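Side-chain contacts in hydrolase (Thermus thermophilus, PDB 1UFO), which is a hydrolase of the alpha/beta hydrolase fold whose substrate is not established and which probably works through a serine nucleophile: residues Pro23-Leu28 against His233-Arg238; Ala189-Thr194 against Leu207-Glu212. All coordinates share one frame; numbering follows the deposited sequence.

Contact 1 (Pro23-Leu28 against His233-Arg238); sequences PKALLL and HWLEAR
In this alpha/beta hydrolase fold, Leu235 near the end of helix 221-236 packs on Ala25, the first residue of inner strand 25-30, and on Lys24 just before it. Leu235 holds CG anti to its backbone N (chi1 179°), which brings CD1 and CD2 up to Ala25 CB. Its CD2 does most of the touching: it lies 3.9 Å from Ala25 CB, while Leu235 CD1 stands 4.1 Å from the same Ala25 CB. Alanine suits the strand because its single methyl lets the branched leucine come close, and Phe108 of strand 107-112 also packs on Leu235. Lys24 runs extended beyond CG and passes Leu235 obliquely, so that its CG, CD and CE each lie 3.7 Å from Leu235 CD2. A lysine fits this border, since its methylenes cover the leucine while its amine reaches the salt bridge with Glu232. With an alanine in place of Leu235, the lysine methylenes and Ala25 CB would probably lose the cover that CD2 gives them, opening a gap between strand and helix. Beyond the leucine a water joins the two segments, accepting from Lys24 NZ at 2.7 Å and donating to Glu236 OE2 at 2.7 Å.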
# COMPACT_ATOMS: atom_id res chain seq x y z
N PRO A 23 24.12 -4.17 6.60
CA PRO A 23 22.77 -4.81 6.79
C PRO A 23 22.07 -4.43 8.04
O PRO A 23 22.63 -4.45 9.15
CB PRO A 23 23.05 -6.32 6.79
CG PRO A 23 24.48 -6.47 6.20
CD PRO A 23 25.20 -5.16 6.65
N LYS A 24 20.81 -4.03 7.91
CA LYS A 24 20.02 -3.64 9.09
C LYS A 24 18.90 -4.69 9.38
O LYS A 24 18.33 -4.66 10.45
CB LYS A 24 19.36 -2.25 8.93
CG LYS A 24 18.32 -2.19 7.81
CD LYS A 24 17.80 -0.77 7.59
CE LYS A 24 16.71 -0.74 6.47
NZ LYS A 24 16.21 0.69 6.39
N ALA A 25 18.64 -5.56 8.42
CA ALA A 25 17.58 -6.60 8.59
C ALA A 25 17.77 -7.70 7.58
O ALA A 25 18.49 -7.51 6.57
CB ALA A 25 16.18 -5.96 8.32
N LEU A 26 17.12 -8.87 7.79
CA LEU A 26 17.20 -9.97 6.81
C LEU A 26 15.85 -10.07 6.12
O LEU A 26 14.84 -9.87 6.75
CB LEU A 26 17.40 -11.34 7.56
CG LEU A 26 18.77 -11.53 8.20
CD1 LEU A 26 18.65 -12.52 9.42
CD2 LEU A 26 19.70 -12.04 7.09
N LEU A 27 15.86 -10.42 4.84
CA LEU A 27 14.59 -10.71 4.15
C LEU A 27 14.81 -12.04 3.46
O LEU A 27 15.63 -12.14 2.54
CB LEU A 27 14.23 -9.63 3.11
CG LEU A 27 12.94 -9.87 2.33
CD1 LEU A 27 11.75 -9.99 3.34
CD2 LEU A 27 12.66 -8.80 1.32
N LEU A 28 14.10 -13.07 3.90
CA LEU A 28 14.13 -14.38 3.21
C LEU A 28 13.01 -14.34 2.20
O LEU A 28 11.84 -14.15 2.59
CB LEU A 28 13.93 -15.58 4.23
CG LEU A 28 13.79 -16.96 3.54
CD1 LEU A 28 15.01 -17.31 2.69
CD2 LEU A 28 13.60 -18.06 4.69
N HIS A 233 8.65 0.31 7.99
CA HIS A 233 7.80 0.79 9.08
C HIS A 233 7.88 -0.19 10.27
O HIS A 233 8.07 0.22 11.42
CB HIS A 233 6.34 0.84 8.58
CG HIS A 233 5.39 1.28 9.64
ND1 HIS A 233 5.33 2.58 10.07
CD2 HIS A 233 4.56 0.56 10.45
CE1 HIS A 233 4.51 2.65 11.11
NE2 HIS A 233 4.03 1.44 11.36
N TRP A 234 7.76 -1.50 9.99
CA TRP A 234 7.78 -2.46 11.09
C TRP A 234 9.20 -2.66 11.68
O TRP A 234 9.33 -2.95 12.84
CB TRP A 234 7.14 -3.82 10.68
CG TRP A 234 5.65 -3.62 10.52
CD1 TRP A 234 4.88 -3.60 9.32
CD2 TRP A 234 4.76 -3.24 11.56
NE1 TRP A 234 3.62 -3.20 9.64
CE2 TRP A 234 3.49 -2.99 10.98
CE3 TRP A 234 4.90 -3.10 12.95
CZ2 TRP A 234 2.38 -2.57 11.76
CZ3 TRP A 234 3.81 -2.72 13.71
CH2 TRP A 234 2.56 -2.45 13.12
N LEU A 235 10.24 -2.47 10.87
CA LEU A 235 11.60 -2.58 11.40
C LEU A 235 11.89 -1.45 12.40
O LEU A 235 12.61 -1.63 13.39
CB LEU A 235 12.60 -2.45 10.25
CG LEU A 235 14.12 -2.52 10.58
CD1 LEU A 235 14.40 -3.80 11.28
CD2 LEU A 235 14.88 -2.41 9.26
N GLU A 236 11.37 -0.27 12.09
CA GLU A 236 11.62 0.91 12.89
C GLU A 236 10.70 1.01 14.08
O GLU A 236 10.94 1.87 14.97
CB GLU A 236 11.50 2.12 11.99
CG GLU A 236 12.68 2.31 11.05
CD GLU A 236 12.43 3.32 9.92
OE1 GLU A 236 11.57 4.20 10.09
OE2 GLU A 236 13.08 3.21 8.90
N ALA A 237 9.68 0.18 14.12
CA ALA A 237 8.68 0.29 15.19
C ALA A 237 9.23 -0.06 16.55
O ALA A 237 10.07 -0.96 16.70
CB ALA A 237 7.44 -0.56 14.89
N ARG A 238 8.77 0.69 17.55
CA ARG A 238 9.23 0.51 18.92
C ARG A 238 8.07 0.53 19.88
O ARG A 238 8.15 -0.24 20.85
CB ARG A 238 10.24 1.59 19.31
CG ARG A 238 11.60 1.42 18.62
CD ARG A 238 12.22 0.07 18.99
NE ARG A 238 12.93 -0.56 17.88
CZ ARG A 238 14.01 -0.06 17.28
NH1 ARG A 238 14.52 1.10 17.68
NH2 ARG A 238 14.59 -0.73 16.30
OXT ARG A 238 7.12 1.32 19.66
O HOH W 1 15.02 1.40 8.71

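Contact 2 (Ala189-Thr194 against Leu207-Glu212); sequences ARMEKT and LARFVE
Met191, present as selenomethionine, reaches from its helix to Arg209 and Val211 on the neighbouring strand. Its CG is anti to the backbone N, but the chain then bends at chi2 (-85°) and chi3 (-90°), and the terminal methyl rests against both strand residues: CE is 3.8 Å from Val211 CG2 and 4.1 Å from Arg209 CB. The selenium atom SE also lies 4.2 Å from Arg209 CB. A long, flexible, unbranched side chain suits this place, since its bends let the methyl reach two residues of the strand. Helix 188-198 is the crossover of a beta-alpha-beta unit linking strand 175-180 to strand 207-212, and Met191 also packs on His177 and His179 of the first of these strands. Arg209 offers Met191 the apolar base of its side chain, which crosses the methionine at about a right angle. At its other end, Arg209 NH1 forms a salt bridge with Glu213 OE1 of the second subunit; Glu192 OE2, of opposite charge, lies 5.5 Å from Arg209 NH2 without contact. Val211, a beta-branched residue well suited to a strand, meets Met191 CE through CG2, the methyl that lies beside its own backbone N.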
# COMPACT_ATOMS: atom_id res chain seq x y z
N ALA A 189 -10.26 -12.19 -5.44
CA ALA A 189 -11.14 -12.64 -4.38
C ALA A 189 -10.49 -13.65 -3.41
O ALA A 189 -10.91 -13.69 -2.26
CB ALA A 189 -12.42 -13.25 -5.01
N ARG A 190 -9.52 -14.42 -3.89
CA ARG A 190 -8.83 -15.40 -2.99
C ARG A 190 -7.99 -14.62 -1.96
O ARG A 190 -7.82 -15.04 -0.80
CB ARG A 190 -7.90 -16.35 -3.78
CG ARG A 190 -8.73 -17.21 -4.76
CD ARG A 190 -9.78 -17.98 -4.04
NE ARG A 190 -9.22 -19.22 -3.63
CZ ARG A 190 -9.89 -20.19 -3.06
NH1 ARG A 190 -9.23 -21.27 -2.71
NH2 ARG A 190 -11.21 -20.11 -2.89
N MSE A 191 -7.35 -13.53 -2.38
CA MSE A 191 -6.60 -12.72 -1.46
C MSE A 191 -7.55 -12.07 -0.48
O MSE A 191 -7.32 -12.03 0.69
CB MSE A 191 -5.81 -11.66 -2.23
CG MSE A 191 -4.96 -10.73 -1.29
SE MSE A 191 -5.94 -9.25 -0.52
CE MSE A 191 -5.46 -8.26 -1.97
N GLU A 192 -8.71 -11.61 -0.97
CA GLU A 192 -9.65 -10.96 -0.03
C GLU A 192 -10.20 -12.02 1.02
O GLU A 192 -10.36 -11.68 2.21
CB GLU A 192 -10.79 -10.35 -0.88
CG GLU A 192 -10.31 -9.08 -1.60
CD GLU A 192 -11.30 -8.51 -2.71
OE1 GLU A 192 -11.98 -9.29 -3.46
OE2 GLU A 192 -11.38 -7.27 -2.87
N LYS A 193 -10.42 -13.23 0.53
CA LYS A 193 -10.93 -14.33 1.38
C LYS A 193 -9.86 -14.63 2.43
O LYS A 193 -10.16 -14.95 3.59
CB LYS A 193 -11.15 -15.56 0.55
CG LYS A 193 -11.67 -16.80 1.24
CD LYS A 193 -11.59 -17.87 0.20
CE LYS A 193 -11.52 -19.24 0.73
NZ LYS A 193 -12.88 -19.61 1.20
N THR A 194 -8.59 -14.51 2.01
CA THR A 194 -7.53 -14.74 3.02
C THR A 194 -7.60 -13.71 4.16
O THR A 194 -7.56 -14.01 5.37
CB THR A 194 -6.15 -14.62 2.31
OG1 THR A 194 -6.05 -15.67 1.37
CG2 THR A 194 -4.97 -14.75 3.28
N LEU A 207 -2.39 -5.96 9.72
CA LEU A 207 -2.74 -6.71 8.52
C LEU A 207 -3.06 -5.60 7.50
O LEU A 207 -3.68 -4.58 7.83
CB LEU A 207 -4.01 -7.55 8.77
CG LEU A 207 -4.56 -8.38 7.71
CD1 LEU A 207 -3.49 -9.47 7.29
CD2 LEU A 207 -5.83 -9.11 8.31
N ALA A 208 -2.67 -5.78 6.25
CA ALA A 208 -2.95 -4.75 5.25
C ALA A 208 -2.93 -5.34 3.84
O ALA A 208 -2.47 -6.45 3.61
CB ALA A 208 -1.89 -3.58 5.34
N ARG A 209 -3.53 -4.56 2.92
CA ARG A 209 -3.50 -4.96 1.50
C ARG A 209 -3.12 -3.80 0.61
O ARG A 209 -3.37 -2.62 0.91
CB ARG A 209 -4.88 -5.53 1.04
CG ARG A 209 -6.05 -4.58 1.09
CD ARG A 209 -7.44 -5.35 0.84
NE ARG A 209 -8.25 -5.41 2.03
CZ ARG A 209 -9.41 -4.77 2.26
NH1 ARG A 209 -10.03 -4.95 3.44
NH2 ARG A 209 -9.97 -3.97 1.35
N PHE A 210 -2.47 -4.11 -0.51
CA PHE A 210 -2.12 -3.11 -1.50
C PHE A 210 -2.55 -3.73 -2.81
O PHE A 210 -2.14 -4.86 -3.13
CB PHE A 210 -0.60 -2.84 -1.56
CG PHE A 210 -0.21 -2.00 -2.73
CD1 PHE A 210 -0.47 -0.62 -2.70
CD2 PHE A 210 0.36 -2.59 -3.87
CE1 PHE A 210 -0.16 0.24 -3.80
CE2 PHE A 210 0.65 -1.73 -4.98
CZ PHE A 210 0.38 -0.33 -4.92
N VAL A 211 -3.42 -3.02 -3.54
CA VAL A 211 -3.87 -3.53 -4.82
C VAL A 211 -3.56 -2.52 -5.91
O VAL A 211 -3.93 -1.32 -5.81
CB VAL A 211 -5.41 -3.84 -4.82
CG1 VAL A 211 -5.82 -4.43 -6.22
CG2 VAL A 211 -5.75 -4.89 -3.74
N GLU A 212 -2.84 -2.97 -6.93
CA GLU A 212 -2.47 -2.12 -8.08
C GLU A 212 -3.54 -2.41 -9.16
O GLU A 212 -3.70 -3.54 -9.64
CB GLU A 212 -1.09 -2.54 -8.54
CG GLU A 212 -0.56 -1.74 -9.73
CD GLU A 212 0.89 -2.04 -10.00
OE1 GLU A 212 1.32 -1.84 -11.14
OE2 GLU A 212 1.56 -2.54 -9.10

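How the contacts relate
Both contacts pack a helix against the same mixed sheet, their centres 22 Å apart and their nearest atoms about 6 Å from each other without touching. Contact 1 involves strand 25-30 in the interior of the sheet, contact 2 its outermost strand within the chain, 207-212. Along the sequence, residues 23-28 come first, then both segments of contact 2, and finally residues 233-238 at the C-terminus. Strand 207-212 is followed, after a short loop, by helix 221-236, which brings the C-terminal end of the chain back against inner strand 25-30. Both regions also face the second subunit: strand 207-212 continues the sheet antiparallel into that chain, and Glu236 forms a salt bridge with its Arg225.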